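Local coordinates for protein VAL-1 (Chlorella virus, PDB 3GNE) that cleaves alginate by beta-elimination as a viral polysaccharide lyase of family 14, with a mode of action that depends on pH, at residues I73-E78 and S213-N218; K83-A88 and T219-P224. One frame throughout, in Å; residues are numbered along the deposited sequence.

Contact 1 (I73-E78 and S213-N218); sequences ITFAWE and SRFDWN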
ATOM      1  N   ILE A  73       7.749  10.381   2.007  1.00 10.09           N
ATOM      2  CA  ILE A  73       7.745   9.955   0.629  1.00 10.27           C
ATOM      3  C   ILE A  73       6.333   9.564   0.221  1.00  9.60           C
ATOM      4  O   ILE A  73       5.532   9.177   1.102  1.00 10.73           O
ATOM      5  CB  ILE A  73       8.714   8.751   0.479  1.00  9.78           C
ATOM      6  CG1 ILE A  73       9.229   8.592  -0.948  1.00 11.50           C
ATOM      7  CG2 ILE A  73       8.092   7.448   0.977  1.00 10.50           C
ATOM      8  CD1 ILE A  73      10.084   9.739  -1.426  1.00 12.79           C
ATOM      9  N   THR A  74       6.086   9.611  -1.073  1.00  9.22           N
ATOM     10  CA  THR A  74       4.803   9.170  -1.630  1.00  9.56           C
ATOM     11  C   THR A  74       5.073   8.090  -2.670  1.00  9.84           C
ATOM     12  O   THR A  74       6.051   8.150  -3.417  1.00 10.15           O
ATOM     13  CB  THR A  74       4.104  10.398  -2.218  1.00  9.71           C
ATOM     14  OG1 THR A  74       3.766  11.214  -1.074  1.00 11.68           O
ATOM     15  CG2 THR A  74       2.844  10.002  -2.974  1.00 11.05           C
ATOM     16  N   PHE A  75       4.197   7.084  -2.686  1.00 10.13           N
ATOM     17  CA  PHE A  75       4.202   6.126  -3.777  1.00  9.86           C
ATOM     18  C   PHE A  75       2.848   6.207  -4.477  1.00  8.63           C
ATOM     19  O   PHE A  75       1.805   6.523  -3.847  1.00  9.98           O
ATOM     20  CB  PHE A  75       4.448   4.689  -3.255  1.00 10.71           C
ATOM     21  CG  PHE A  75       5.953   4.529  -2.941  1.00 10.69           C
ATOM     22  CD1 PHE A  75       6.823   4.193  -3.964  1.00 11.51           C
ATOM     23  CD2 PHE A  75       6.424   4.724  -1.656  1.00 11.86           C
ATOM     24  CE1 PHE A  75       8.197   4.099  -3.737  1.00 12.70           C
ATOM     25  CE2 PHE A  75       7.786   4.605  -1.377  1.00 12.72           C
ATOM     26  CZ  PHE A  75       8.614   4.238  -2.418  1.00 12.84           C
ATOM     27  N   ALA A  76       2.885   5.951  -5.767  1.00  9.16           N
ATOM     28  CA  ALA A  76       1.671   6.127  -6.583  1.00  9.47           C
ATOM     29  C   ALA A  76       1.631   5.038  -7.652  1.00  8.76           C
ATOM     30  O   ALA A  76       2.676   4.491  -8.033  1.00  9.23           O
ATOM     31  CB  ALA A  76       1.688   7.501  -7.228  1.00 11.17           C
ATOM     32  N   TRP A  77       0.444   4.708  -8.097  1.00  8.81           N
ATOM     33  CA  TRP A  77       0.262   3.694  -9.147  1.00  9.40           C
ATOM     34  C   TRP A  77      -1.122   3.906  -9.734  1.00  9.09           C
ATOM     35  O   TRP A  77      -1.925   4.681  -9.171  1.00 10.73           O
ATOM     36  CB  TRP A  77       0.390   2.242  -8.634  1.00  8.86           C
ATOM     37  CG  TRP A  77      -0.501   1.968  -7.453  1.00  8.44           C
ATOM     38  CD1 TRP A  77      -1.791   1.491  -7.485  1.00  8.18           C
ATOM     39  CD2 TRP A  77      -0.200   2.164  -6.069  1.00  8.99           C
ATOM     40  NE1 TRP A  77      -2.299   1.372  -6.196  1.00  8.21           N
ATOM     41  CE2 TRP A  77      -1.334   1.783  -5.310  1.00  8.51           C
ATOM     42  CE3 TRP A  77       0.958   2.633  -5.385  1.00  8.91           C
ATOM     43  CZ2 TRP A  77      -1.379   1.846  -3.909  1.00  8.49           C
ATOM     44  CZ3 TRP A  77       0.897   2.686  -3.986  1.00  8.80           C
ATOM     45  CH2 TRP A  77      -0.233   2.309  -3.274  1.00  8.44           C
ATOM     46  N   GLU A  78      -1.370   3.244 -10.845  1.00  8.63           N
ATOM     47  CA  GLU A  78      -2.702   3.303 -11.453  1.00  9.37           C
ATOM     48  C   GLU A  78      -3.260   1.912 -11.564  1.00  9.44           C
ATOM     49  O   GLU A  78      -2.505   0.954 -11.780  1.00 10.23           O
ATOM     50  CB  GLU A  78      -2.630   3.930 -12.868  1.00 10.36           C
ATOM     51  CG  GLU A  78      -2.060   5.376 -12.714  1.00 11.51           C
ATOM     52  CD  GLU A  78      -1.845   6.000 -14.068  1.00 15.57           C
ATOM     53  OE1 GLU A  78      -2.480   5.576 -15.044  1.00 29.47           O
ATOM     54  OE2 GLU A  78      -1.081   6.965 -14.206  1.00 18.63           O
ATOM     55  N   SER A 213      11.379   2.653   5.467  1.00  9.43           N
ATOM     56  CA  SER A 213      12.434   1.673   5.080  1.00  9.33           C
ATOM     57  C   SER A 213      12.151   0.976   3.807  1.00  9.57           C
ATOM     58  O   SER A 213      13.109   0.518   3.207  1.00 11.50           O
ATOM     59  CB  SER A 213      12.652   0.697   6.237  1.00 11.56           C
ATOM     60  OG  SER A 213      11.448   0.032   6.562  1.00 10.90           O
ATOM     61  N   ARG A 214      10.901   0.841   3.336  1.00  8.75           N
ATOM     62  CA  ARG A 214      10.695   0.219   2.031  1.00  8.89           C
ATOM     63  C   ARG A 214       9.314   0.520   1.496  1.00  8.64           C
ATOM     64  O   ARG A 214       8.405   0.881   2.256  1.00  8.83           O
ATOM     65  CB  ARG A 214      10.849  -1.326   2.033  1.00  9.52           C
ATOM     66  CG  ARG A 214       9.706  -2.068   2.755  1.00  9.91           C
ATOM     67  CD  ARG A 214       9.968  -3.574   2.653  1.00 10.77           C
ATOM     68  NE  ARG A 214       8.867  -4.447   3.065  1.00 11.95           N
ATOM     69  CZ  ARG A 214       8.579  -4.799   4.319  1.00 11.28           C
ATOM     70  NH1 ARG A 214       9.320  -4.273   5.329  1.00 14.71           N
ATOM     71  NH2 ARG A 214       7.567  -5.618   4.534  1.00 13.47           N
ATOM     72  N   PHE A 215       9.163   0.359   0.197  1.00  8.31           N
ATOM     73  CA  PHE A 215       7.870   0.169  -0.438  1.00  8.07           C
ATOM     74  C   PHE A 215       7.559  -1.311  -0.481  1.00  8.64           C
ATOM     75  O   PHE A 215       8.424  -2.113  -0.855  1.00 10.09           O
ATOM     76  CB  PHE A 215       7.925   0.698  -1.879  1.00  8.99           C
ATOM     77  CG  PHE A 215       6.598   0.599  -2.635  1.00 10.17           C
ATOM     78  CD1 PHE A 215       5.466   1.286  -2.188  1.00 11.00           C
ATOM     79  CD2 PHE A 215       6.554  -0.201  -3.791  1.00 11.19           C
ATOM     80  CE1 PHE A 215       4.265   1.216  -2.913  1.00 12.20           C
ATOM     81  CE2 PHE A 215       5.353  -0.225  -4.503  1.00 12.45           C
ATOM     82  CZ  PHE A 215       4.228   0.471  -4.088  1.00 12.44           C
ATOM     83  N   ASP A 216       6.348  -1.668  -0.054  1.00  7.06           N
ATOM     84  CA  ASP A 216       5.959  -3.052  -0.071  1.00  7.20           C
ATOM     85  C   ASP A 216       4.671  -3.155  -0.868  1.00  6.66           C
ATOM     86  O   ASP A 216       3.639  -2.592  -0.510  1.00  7.75           O
ATOM     87  CB  ASP A 216       5.706  -3.519   1.368  1.00  8.38           C
ATOM     88  CG  ASP A 216       5.617  -5.039   1.409  1.00  8.80           C
ATOM     89  OD1 ASP A 216       6.674  -5.707   1.472  1.00 12.27           O
ATOM     90  OD2 ASP A 216       4.533  -5.613   1.321  1.00 10.43           O
ATOM     91  N   TRP A 217       4.732  -3.875  -1.970  1.00  6.79           N
ATOM     92  CA  TRP A 217       3.600  -4.141  -2.833  1.00  7.17           C
ATOM     93  C   TRP A 217       3.115  -5.545  -2.540  1.00  7.02           C
ATOM     94  O   TRP A 217       3.886  -6.482  -2.597  1.00  7.23           O
ATOM     95  CB  TRP A 217       3.996  -4.051  -4.322  1.00  7.70           C
ATOM     96  CG  TRP A 217       2.738  -4.256  -5.117  1.00  7.52           C
ATOM     97  CD1 TRP A 217       2.363  -5.368  -5.819  1.00  7.44           C
ATOM     98  CD2 TRP A 217       1.697  -3.285  -5.270  1.00  7.55           C
ATOM     99  NE1 TRP A 217       1.150  -5.151  -6.387  1.00  7.91           N
ATOM    100  CE2 TRP A 217       0.704  -3.876  -6.093  1.00  7.78           C
ATOM    101  CE3 TRP A 217       1.517  -1.984  -4.828  1.00  7.89           C
ATOM    102  CZ2 TRP A 217      -0.471  -3.207  -6.463  1.00  8.32           C
ATOM    103  CZ3 TRP A 217       0.344  -1.307  -5.194  1.00  9.23           C
ATOM    104  CH2 TRP A 217      -0.606  -1.913  -5.997  1.00  8.30           C
ATOM    105  N   ASN A 218       1.854  -5.740  -2.221  1.00  7.19           N
ATOM    106  CA  ASN A 218       1.362  -7.099  -2.019  1.00  7.13           C
ATOM    107  C   ASN A 218      -0.148  -7.044  -2.144  1.00  6.19           C
ATOM    108  O   ASN A 218      -0.852  -6.664  -1.231  1.00  7.37           O
ATOM    109  CB  ASN A 218       1.789  -7.613  -0.650  1.00  6.47           C
ATOM    110  CG  ASN A 218       1.573  -9.109  -0.565  1.00  7.46           C
ATOM    111  OD1 ASN A 218       0.902  -9.712  -1.385  1.00  8.93           O
ATOM    112  ND2 ASN A 218       2.172  -9.704   0.442  1.00 14.00           N
TER
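Phe-75 and Phe-215 lie face to face between two facing beta sheets, and their offset stack is the tightest part of this contact. The ring centroids are 4.4 Å apart, the planes tilted by 24°, and Phe-75 CG comes within 3.4 Å of Phe-215 CD1. The overlap extends down the side chain of Phe-215, whose CB sits over the face of the Phe-75 ring, 3.8 Å from its centroid, in a CH-pi contact. One step along, the geometry changes. Trp-217 turns the edge of its six-membered ring onto the face of Trp-77, with CZ3 of Trp-217 3.5 Å from Trp-77 CE2 and the planes at 78°. The CB of Trp-217 does not aim at the facing strand; with CG anti to the backbone N (chi1 -177°), the indole swings across to reach it. Phe-215 joins the two pairs, its CE1 meeting Trp-77 CZ3 at 3.8 Å. No hydrogen bond crosses this apolar interface, and His-93, Phe-235 and Phe-238 extend the aromatic cluster.

On the other side of strand 213-218 the packing gives way to polar, partly exposed groups. There Arg-214 grips Asp-216 side-on, NE and NH2 both directed to OD1 from one face of the carboxylate, the NE bond being 3.0 Å long. Asp-216 OD2 instead holds a glycerol, probably from the crystallisation liquor. Strands 72-80 and 212-221 belong to different antiparallel sheets and run in nearly the same direction, their segment axes 9.5 Å apart at closest approach; this face-to-face packing is that of a beta sandwich, consistent with the concanavalin clan of family 14 lyases.

Contact 2 (K83-A88 and T219-P224); sequences KGFDFA and TFFGGP
An Asx turn shapes the loop that receives Phe-221: the carboxylate oxygen OD1 of Asp-86 accepts a hydrogen bond from the backbone N of Ala-88 at 2.8 Å, a turn beside which the Asp-86 carbonyl and Ala-88 CB both meet one aromatic ring. That ring is met chiefly along its rim. The carbonyl O of Asp-86 lies at the edge, near the ring plane, 3.3 Å from Phe-221 CE1, where the slightly positive ring hydrogens would probably favour an oxygen. Ala-88 CB reaches the same edge, 3.8 Å from CE1 of Phe-221. The side chains of Phe-85 and Phe-221 approach from opposite directions, and the two rings meet obliquely, with Phe-85 CZ 3.7 Å from Phe-221 CZ. Their planes are inclined by 31° and their centroids lie 5.9 Å apart.

Phe-221 has CG anti to its carbonyl carbon (chi1 -85°), which carries the ring out from the strand toward the loop. Phe-87 plays little direct part in the contact; its ring backs Phe-85, whose CD2 lies over one Phe-87 face. No hydrogen bond joins the two segments, so the fit rests on apolar contact and on the carbonyl at the ring edge.

Trp-119 of strand 112-119 meets Phe-221 edge-to-face and donates from NE1 to the carbonyl O of Phe-87, tying ring and loop together. Strand 231-241 borders the site through Gln-231, which touches Phe-85 and Phe-221 and accepts a hydrogen bond from the N of Asp-86 through OE1. The contact thus places the connection between strands 72-80 and 91-99 against the end of strand 212-221.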
ATOM      1  N   LYS A  83     -14.960  -3.867 -16.101  1.00 11.48           N
ATOM      2  CA  LYS A  83     -16.348  -4.012 -15.725  1.00 13.94           C
ATOM      3  C   LYS A  83     -16.688  -5.408 -15.221  1.00 12.59           C
ATOM      4  O   LYS A  83     -16.270  -6.362 -15.909  1.00 15.89           O
ATOM      5  CB  LYS A  83     -17.205  -3.636 -16.954  1.00 14.51           C
ATOM      6  CG  LYS A  83     -18.700  -3.461 -16.638  1.00 19.41           C
ATOM      7  CD  LYS A  83     -19.517  -3.392 -17.902  1.00 27.38           C
ATOM      8  CE  LYS A  83     -21.000  -3.109 -17.703  1.00 32.65           C
ATOM      9  NZ  LYS A  83     -21.600  -2.743 -19.057  1.00 33.30           N
ATOM     10  N   GLY A  84     -17.389  -5.523 -14.076  1.00 13.47           N
ATOM     11  CA  GLY A  84     -17.740  -6.872 -13.597  1.00 13.77           C
ATOM     12  C   GLY A  84     -16.779  -7.352 -12.525  1.00 12.30           C
ATOM     13  O   GLY A  84     -17.100  -8.330 -11.863  1.00 13.30           O
ATOM     14  N   PHE A  85     -15.640  -6.642 -12.320  1.00 10.88           N
ATOM     15  CA  PHE A  85     -14.768  -7.088 -11.242  1.00 10.41           C
ATOM     16  C   PHE A  85     -15.525  -7.052  -9.940  1.00  9.29           C
ATOM     17  O   PHE A  85     -16.262  -6.080  -9.664  1.00 11.09           O
ATOM     18  CB  PHE A  85     -13.538  -6.120 -11.233  1.00 10.32           C
ATOM     19  CG  PHE A  85     -12.455  -6.555 -10.263  1.00  9.11           C
ATOM     20  CD1 PHE A  85     -11.388  -7.304 -10.749  1.00  8.92           C
ATOM     21  CD2 PHE A  85     -12.478  -6.201  -8.914  1.00  8.94           C
ATOM     22  CE1 PHE A  85     -10.364  -7.709  -9.873  1.00 10.64           C
ATOM     23  CE2 PHE A  85     -11.475  -6.595  -8.034  1.00  9.69           C
ATOM     24  CZ  PHE A  85     -10.416  -7.328  -8.539  1.00 10.28           C
ATOM     25  N   ASP A  86     -15.371  -8.064  -9.117  1.00  9.56           N
ATOM     26  CA  ASP A  86     -16.084  -8.115  -7.846  1.00  9.82           C
ATOM     27  C   ASP A  86     -15.100  -7.775  -6.730  1.00  9.45           C
ATOM     28  O   ASP A  86     -14.179  -8.558  -6.443  1.00  9.62           O
ATOM     29  CB  ASP A  86     -16.713  -9.522  -7.685  1.00 10.43           C
ATOM     30  CG  ASP A  86     -17.592  -9.656  -6.464  1.00 10.39           C
ATOM     31  OD1 ASP A  86     -17.425  -8.874  -5.476  1.00 11.47           O
ATOM     32  OD2 ASP A  86     -18.462 -10.597  -6.444  1.00 12.97           O
ATOM     33  N   PHE A  87     -15.253  -6.630  -6.108  1.00 10.04           N
ATOM     34  CA  PHE A  87     -14.376  -6.189  -5.044  1.00  9.15           C
ATOM     35  C   PHE A  87     -14.561  -6.914  -3.730  1.00  9.86           C
ATOM     36  O   PHE A  87     -13.762  -6.685  -2.800  1.00  8.83           O
ATOM     37  CB  PHE A  87     -14.649  -4.679  -4.812  1.00  9.60           C
ATOM     38  CG  PHE A  87     -14.267  -3.773  -5.979  1.00 10.15           C
ATOM     39  CD1 PHE A  87     -12.923  -3.486  -6.226  1.00  9.28           C
ATOM     40  CD2 PHE A  87     -15.230  -3.221  -6.824  1.00 11.20           C
ATOM     41  CE1 PHE A  87     -12.520  -2.684  -7.299  1.00 11.30           C
ATOM     42  CE2 PHE A  87     -14.842  -2.414  -7.893  1.00 12.45           C
ATOM     43  CZ  PHE A  87     -13.509  -2.153  -8.145  1.00 12.04           C
ATOM     44  N   ALA A  88     -15.573  -7.766  -3.641  1.00  8.93           N
ATOM     45  CA  ALA A  88     -15.851  -8.528  -2.436  1.00  8.97           C
ATOM     46  C   ALA A  88     -15.939  -7.537  -1.283  1.00  9.30           C
ATOM     47  O   ALA A  88     -16.680  -6.555  -1.407  1.00 10.00           O
ATOM     48  CB  ALA A  88     -14.833  -9.625  -2.224  1.00 10.12           C
ATOM     49  N   THR A 219      -0.630  -7.386  -3.364  1.00  7.13           N
ATOM     50  CA  THR A 219      -2.048  -7.194  -3.641  1.00  6.95           C
ATOM     51  C   THR A 219      -2.757  -8.543  -3.570  1.00  6.82           C
ATOM     52  O   THR A 219      -2.304  -9.557  -4.094  1.00  7.66           O
ATOM     53  CB  THR A 219      -2.250  -6.508  -4.995  1.00  7.29           C
ATOM     54  OG1 THR A 219      -3.677  -6.290  -5.167  1.00  7.85           O
ATOM     55  CG2 THR A 219      -1.766  -7.299  -6.218  1.00  8.80           C
ATOM     56  N   PHE A 220      -3.866  -8.540  -2.836  1.00  6.65           N
ATOM     57  CA  PHE A 220      -4.649  -9.761  -2.573  1.00  7.16           C
ATOM     58  C   PHE A 220      -5.949  -9.364  -1.971  1.00  6.54           C
ATOM     59  O   PHE A 220      -6.068  -8.234  -1.421  1.00  7.56           O
ATOM     60  CB  PHE A 220      -3.857 -10.706  -1.627  1.00  7.38           C
ATOM     61  CG  PHE A 220      -3.491 -10.071  -0.305  1.00  7.63           C
ATOM     62  CD1 PHE A 220      -2.241  -9.434  -0.179  1.00  8.72           C
ATOM     63  CD2 PHE A 220      -4.372 -10.097   0.797  1.00  7.80           C
ATOM     64  CE1 PHE A 220      -1.910  -8.832   1.031  1.00  8.29           C
ATOM     65  CE2 PHE A 220      -4.017  -9.504   1.994  1.00  8.19           C
ATOM     66  CZ  PHE A 220      -2.775  -8.864   2.112  1.00  8.27           C
ATOM     67  N   PHE A 221      -6.944 -10.275  -1.996  1.00  6.74           N
ATOM     68  CA  PHE A 221      -8.212 -10.019  -1.380  1.00  7.16           C
ATOM     69  C   PHE A 221      -8.200 -10.244   0.117  1.00  7.06           C
ATOM     70  O   PHE A 221      -7.579 -11.171   0.619  1.00  8.04           O
ATOM     71  CB  PHE A 221      -9.277 -10.978  -1.969  1.00  7.44           C
ATOM     72  CG  PHE A 221      -9.884 -10.447  -3.271  1.00  7.04           C
ATOM     73  CD1 PHE A 221     -11.212 -10.026  -3.268  1.00  7.06           C
ATOM     74  CD2 PHE A 221      -9.129 -10.367  -4.444  1.00  7.92           C
ATOM     75  CE1 PHE A 221     -11.779  -9.485  -4.416  1.00  8.05           C
ATOM     76  CE2 PHE A 221      -9.683  -9.803  -5.603  1.00  7.94           C
ATOM     77  CZ  PHE A 221     -11.017  -9.388  -5.574  1.00  7.78           C
ATOM     78  N   GLY A 222      -8.954  -9.380   0.826  1.00  7.24           N
ATOM     79  CA  GLY A 222      -9.199  -9.627   2.228  1.00  8.87           C
ATOM     80  C   GLY A 222      -8.083  -9.124   3.131  1.00  8.47           C
ATOM     81  O   GLY A 222      -7.264  -8.296   2.793  1.00  9.61           O
ATOM     82  N   GLY A 223      -8.085  -9.631   4.322  1.00 10.61           N
ATOM     83  CA  GLY A 223      -9.121 -10.499   4.850  1.00 12.58           C
ATOM     84  C   GLY A 223     -10.357  -9.759   5.312  1.00 17.29           C
ATOM     85  O   GLY A 223     -10.351  -8.516   5.290  1.00 18.57           O
ATOM     86  N   PRO A 224     -11.363 -10.562   5.736  1.00 20.01           N
ATOM     87  CA  PRO A 224     -11.240 -12.036   5.672  1.00 18.00           C
ATOM     88  C   PRO A 224     -11.873 -12.664   4.446  1.00 21.79           C
ATOM     89  O   PRO A 224     -11.797 -13.886   4.349  1.00 25.71           O
ATOM     90  CB  PRO A 224     -11.996 -12.486   6.940  1.00 24.48           C
ATOM     91  CG  PRO A 224     -13.146 -11.503   6.932  1.00 22.59           C
ATOM     92  CD  PRO A 224     -12.623 -10.218   6.386  1.00 22.03           C
TER

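Overall arrangement
Both contacts draw on strand 212-221, and their centres lie 20 Å apart. Contact 1, its centre about 6 Å from the centre of the molecule, uses most of the strand, where it faces strand 72-80 of the other sheet; contact 2 takes its end and the turn beyond, its centre about 15 Å from that of the molecule. Along the sequence the segments alternate, 73-78, 83-88, 213-218 and 219-224, so the chain that leaves strand 72-80 enters the loop of contact 2 before crossing into the second sheet as strand 91-99. One strand therefore meets the opposite sheet in the interior and the connection between the two sheets at its end, within a single lyase domain.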